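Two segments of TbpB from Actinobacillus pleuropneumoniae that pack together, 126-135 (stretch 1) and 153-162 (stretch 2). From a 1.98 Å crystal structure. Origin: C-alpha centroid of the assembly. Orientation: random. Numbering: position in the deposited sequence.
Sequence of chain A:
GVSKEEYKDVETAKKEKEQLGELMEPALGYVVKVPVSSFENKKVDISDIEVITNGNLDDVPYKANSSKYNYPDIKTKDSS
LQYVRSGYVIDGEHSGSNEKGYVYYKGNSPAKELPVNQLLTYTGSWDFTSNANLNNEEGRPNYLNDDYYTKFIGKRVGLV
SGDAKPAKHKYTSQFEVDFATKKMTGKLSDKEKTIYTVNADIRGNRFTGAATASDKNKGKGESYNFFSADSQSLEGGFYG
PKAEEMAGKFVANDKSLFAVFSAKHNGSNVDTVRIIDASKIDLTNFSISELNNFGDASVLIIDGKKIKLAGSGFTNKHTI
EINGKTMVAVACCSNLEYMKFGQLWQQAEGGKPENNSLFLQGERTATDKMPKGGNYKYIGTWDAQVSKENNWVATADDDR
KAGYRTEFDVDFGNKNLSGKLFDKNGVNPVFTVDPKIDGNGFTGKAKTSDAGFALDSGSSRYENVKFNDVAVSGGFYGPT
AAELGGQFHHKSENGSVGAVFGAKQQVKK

Stretch 1, residues 126-135: WDFTSNANLN
Stretch 2 (153-162) IGKRVGLVSG

How do the two backbones run past each other? They are antiparallel: CA atoms pair as Asp127 with Ser161 (5.3 Å), Thr129 with Val160 (4.3 Å), Ala132 with Gly158 (4.6 Å) and Leu134 with Lys155 (4.5 Å). Stretch 1 is extended through Asn133, with strand at 126-130 and 132-133, and turns at Leu134 (-88/-7). Stretch 2 is mostly loop, extended through Gly158-Val160 (phi/psi -56/141, -74/130, -111/146) before a 3-10 turn begins at Ser161 (-52/-34).

Which backbone atoms join them? A single bridge pairs Thr129 with Val160. Around it Ser161 N donates to Phe128 O (3.0 Å) and Ser130 N to Leu159 O (2.7 Å), both nearly straight. Farther along, Asn133 N donates to Gly154 O (2.9 Å). Gly154 has phi/psi 66/15, a positive phi that favours glycine.

What does Ser161 do at one end? Its p rotamer (45°) places OG to donate to Asp127 OD1 (2.7 Å) and to accept from Phe128 N (3.3 Å). Asp127 is m (-78°). Phe128, p with chi2 88°, lays one ring face over Ser161 CB, 4.0 Å from the ring centroid, while its CE1 meets Leu159 CG at 4.0 Å; Leu159 is t, p.

How do Ser130, Ala132 and Gly158 fit together in the middle? Ser130, p (78°), accepts from Leu159 N at OG (3.0 Å) and donates from OG to its neighbour Asn131 O (2.7 Å). Thr129, t (175°), donates from OG1 to Ser130 O (3.0 Å). A CB on Gly158 would fall 2.6 Å from Ser130 O, a clash. Gly158 CA also makes a CA-H...O contact with Asn131 O at 3.5 Å. Ala132 CB fits against Lys155 O at 3.4 Å.

What closes the other end? Leu134, chi1 -96° and chi2 t, brings CD2 to 3.9 Å from Lys155 CB and CG to 3.8 Å from Arg156 N, covering the loop with hydrocarbon. Lys155 is m, t, 143°, t, its end leading away from stretch 1. The two stretches bury 660 Å² between them, both sides summed; Ser161 and Phe128 have the most surface covered by the other stretch.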

# COMPACT_ATOMS: atom_id res chain seq x y z
N TRP A 126 -19.33 1.21 -11.17
CA TRP A 126 -19.21 2.19 -10.11
C TRP A 126 -20.56 2.17 -9.38
O TRP A 126 -21.53 1.59 -9.89
CB TRP A 126 -18.81 3.57 -10.64
CG TRP A 126 -19.83 4.29 -11.58
CD1 TRP A 126 -20.12 3.97 -12.90
CD2 TRP A 126 -20.61 5.45 -11.28
NE1 TRP A 126 -21.06 4.86 -13.41
CE2 TRP A 126 -21.38 5.77 -12.43
CE3 TRP A 126 -20.76 6.23 -10.12
CZ2 TRP A 126 -22.27 6.83 -12.46
CZ3 TRP A 126 -21.65 7.31 -10.15
CH2 TRP A 126 -22.40 7.60 -11.33
N ASP A 127 -20.58 2.73 -8.17
CA ASP A 127 -21.74 2.79 -7.30
C ASP A 127 -21.63 4.10 -6.53
O ASP A 127 -20.56 4.73 -6.54
CB ASP A 127 -21.70 1.59 -6.32
CG ASP A 127 -22.15 0.30 -7.00
OD1 ASP A 127 -23.35 0.21 -7.28
OD2 ASP A 127 -21.29 -0.60 -7.22
N PHE A 128 -22.70 4.50 -5.84
CA PHE A 128 -22.73 5.80 -5.19
C PHE A 128 -23.82 5.83 -4.16
O PHE A 128 -24.77 5.02 -4.20
CB PHE A 128 -23.00 6.97 -6.19
CG PHE A 128 -24.34 6.87 -6.93
CD1 PHE A 128 -25.51 7.40 -6.39
CD2 PHE A 128 -24.41 6.27 -8.19
CE1 PHE A 128 -26.74 7.29 -7.08
CE2 PHE A 128 -25.62 6.16 -8.87
CZ PHE A 128 -26.79 6.68 -8.31
N THR A 129 -23.69 6.81 -3.26
CA THR A 129 -24.86 7.26 -2.48
C THR A 129 -24.93 8.78 -2.56
O THR A 129 -23.88 9.45 -2.53
CB THR A 129 -24.88 6.77 -0.99
OG1 THR A 129 -26.00 7.38 -0.31
CG2 THR A 129 -23.55 7.12 -0.20
N SER A 130 -26.12 9.34 -2.76
CA SER A 130 -26.22 10.81 -2.63
C SER A 130 -26.31 11.21 -1.16
O SER A 130 -26.30 10.36 -0.26
CB SER A 130 -27.40 11.36 -3.43
OG SER A 130 -28.59 11.13 -2.69
N ASN A 131 -26.32 12.51 -0.89
CA ASN A 131 -26.68 12.96 0.45
C ASN A 131 -28.22 12.96 0.56
O ASN A 131 -28.90 12.56 -0.41
CB ASN A 131 -26.09 14.35 0.73
CG ASN A 131 -26.66 15.43 -0.14
OD1 ASN A 131 -27.25 15.18 -1.20
ND2 ASN A 131 -26.47 16.68 0.29
N ALA A 132 -28.74 13.41 1.71
CA ALA A 132 -30.19 13.51 1.96
C ALA A 132 -30.58 14.99 2.05
O ALA A 132 -30.04 15.73 2.88
CB ALA A 132 -30.59 12.76 3.24
N ASN A 133 -31.52 15.41 1.21
CA ASN A 133 -31.94 16.83 1.18
C ASN A 133 -33.42 16.94 1.02
O ASN A 133 -33.95 16.76 -0.08
CB ASN A 133 -31.28 17.62 0.06
CG ASN A 133 -31.34 19.14 0.30
OD1 ASN A 133 -32.23 19.63 0.99
ND2 ASN A 133 -30.39 19.90 -0.31
N LEU A 134 -34.08 17.25 2.14
CA LEU A 134 -35.53 17.40 2.20
C LEU A 134 -36.02 18.80 1.85
O LEU A 134 -37.24 19.02 1.76
CB LEU A 134 -36.03 17.05 3.60
CG LEU A 134 -36.53 15.63 3.82
CD1 LEU A 134 -36.71 15.38 5.32
CD2 LEU A 134 -37.83 15.36 3.08
N ASN A 135 -35.09 19.74 1.69
CA ASN A 135 -35.47 21.12 1.38
C ASN A 135 -36.27 21.27 0.09
O ASN A 135 -35.82 20.88 -0.99
CB ASN A 135 -34.23 22.01 1.35
CG ASN A 135 -33.62 22.17 2.72
OD1 ASN A 135 -34.30 22.58 3.67
ND2 ASN A 135 -32.35 21.83 2.84
N ILE A 153 -36.96 10.74 -3.87
CA ILE A 153 -35.62 10.30 -4.23
C ILE A 153 -34.56 11.25 -3.67
O ILE A 153 -34.55 12.42 -4.03
CB ILE A 153 -35.45 10.23 -5.76
CG1 ILE A 153 -36.62 9.50 -6.44
CG2 ILE A 153 -34.14 9.50 -6.09
CD1 ILE A 153 -36.80 8.10 -5.92
N GLY A 154 -33.68 10.72 -2.82
CA GLY A 154 -32.65 11.50 -2.16
C GLY A 154 -33.16 12.54 -1.18
O GLY A 154 -32.38 13.42 -0.75
N LYS A 155 -34.43 12.44 -0.78
CA LYS A 155 -35.01 13.44 0.13
C LYS A 155 -34.73 13.14 1.57
O LYS A 155 -33.72 13.59 2.10
CB LYS A 155 -36.52 13.70 -0.16
CG LYS A 155 -36.75 14.25 -1.54
CD LYS A 155 -38.17 14.80 -1.67
CE LYS A 155 -38.27 16.05 -2.50
NZ LYS A 155 -39.65 16.64 -2.38
N ARG A 156 -35.58 12.34 2.21
CA ARG A 156 -35.27 11.93 3.56
C ARG A 156 -34.08 10.95 3.64
O ARG A 156 -33.36 10.91 4.65
CB ARG A 156 -36.49 11.29 4.23
CG ARG A 156 -36.28 11.12 5.72
CD ARG A 156 -37.57 10.51 6.38
NE ARG A 156 -37.78 9.09 6.07
CZ ARG A 156 -37.12 8.06 6.62
NH1 ARG A 156 -37.43 6.86 6.24
NH2 ARG A 156 -36.14 8.22 7.53
N VAL A 157 -33.89 10.18 2.58
CA VAL A 157 -32.87 9.12 2.56
C VAL A 157 -32.01 9.24 1.30
O VAL A 157 -32.53 9.38 0.18
CB VAL A 157 -33.53 7.73 2.55
CG1 VAL A 157 -32.48 6.60 2.42
CG2 VAL A 157 -34.39 7.53 3.81
N GLY A 158 -30.69 9.14 1.44
CA GLY A 158 -29.81 9.27 0.28
C GLY A 158 -30.23 8.27 -0.78
O GLY A 158 -30.60 7.13 -0.44
N LEU A 159 -30.18 8.68 -2.05
CA LEU A 159 -30.31 7.76 -3.17
C LEU A 159 -29.05 6.91 -3.35
O LEU A 159 -27.95 7.47 -3.45
CB LEU A 159 -30.53 8.54 -4.45
CG LEU A 159 -30.50 7.76 -5.78
CD1 LEU A 159 -31.64 6.73 -5.85
CD2 LEU A 159 -30.62 8.72 -6.95
N VAL A 160 -29.22 5.59 -3.47
CA VAL A 160 -28.10 4.66 -3.69
C VAL A 160 -28.20 4.07 -5.11
O VAL A 160 -29.30 3.86 -5.60
CB VAL A 160 -28.12 3.50 -2.67
CG1 VAL A 160 -26.79 2.73 -2.67
CG2 VAL A 160 -28.35 4.06 -1.23
N SER A 161 -27.05 3.80 -5.75
CA SER A 161 -27.06 3.12 -7.07
C SER A 161 -27.91 1.83 -7.02
O SER A 161 -28.58 1.47 -7.99
CB SER A 161 -25.64 2.76 -7.52
OG SER A 161 -24.92 2.18 -6.42
N GLY A 162 -27.90 1.16 -5.87
CA GLY A 162 -28.66 -0.08 -5.67
C GLY A 162 -30.17 0.12 -5.59
O GLY A 162 -30.94 -0.84 -5.65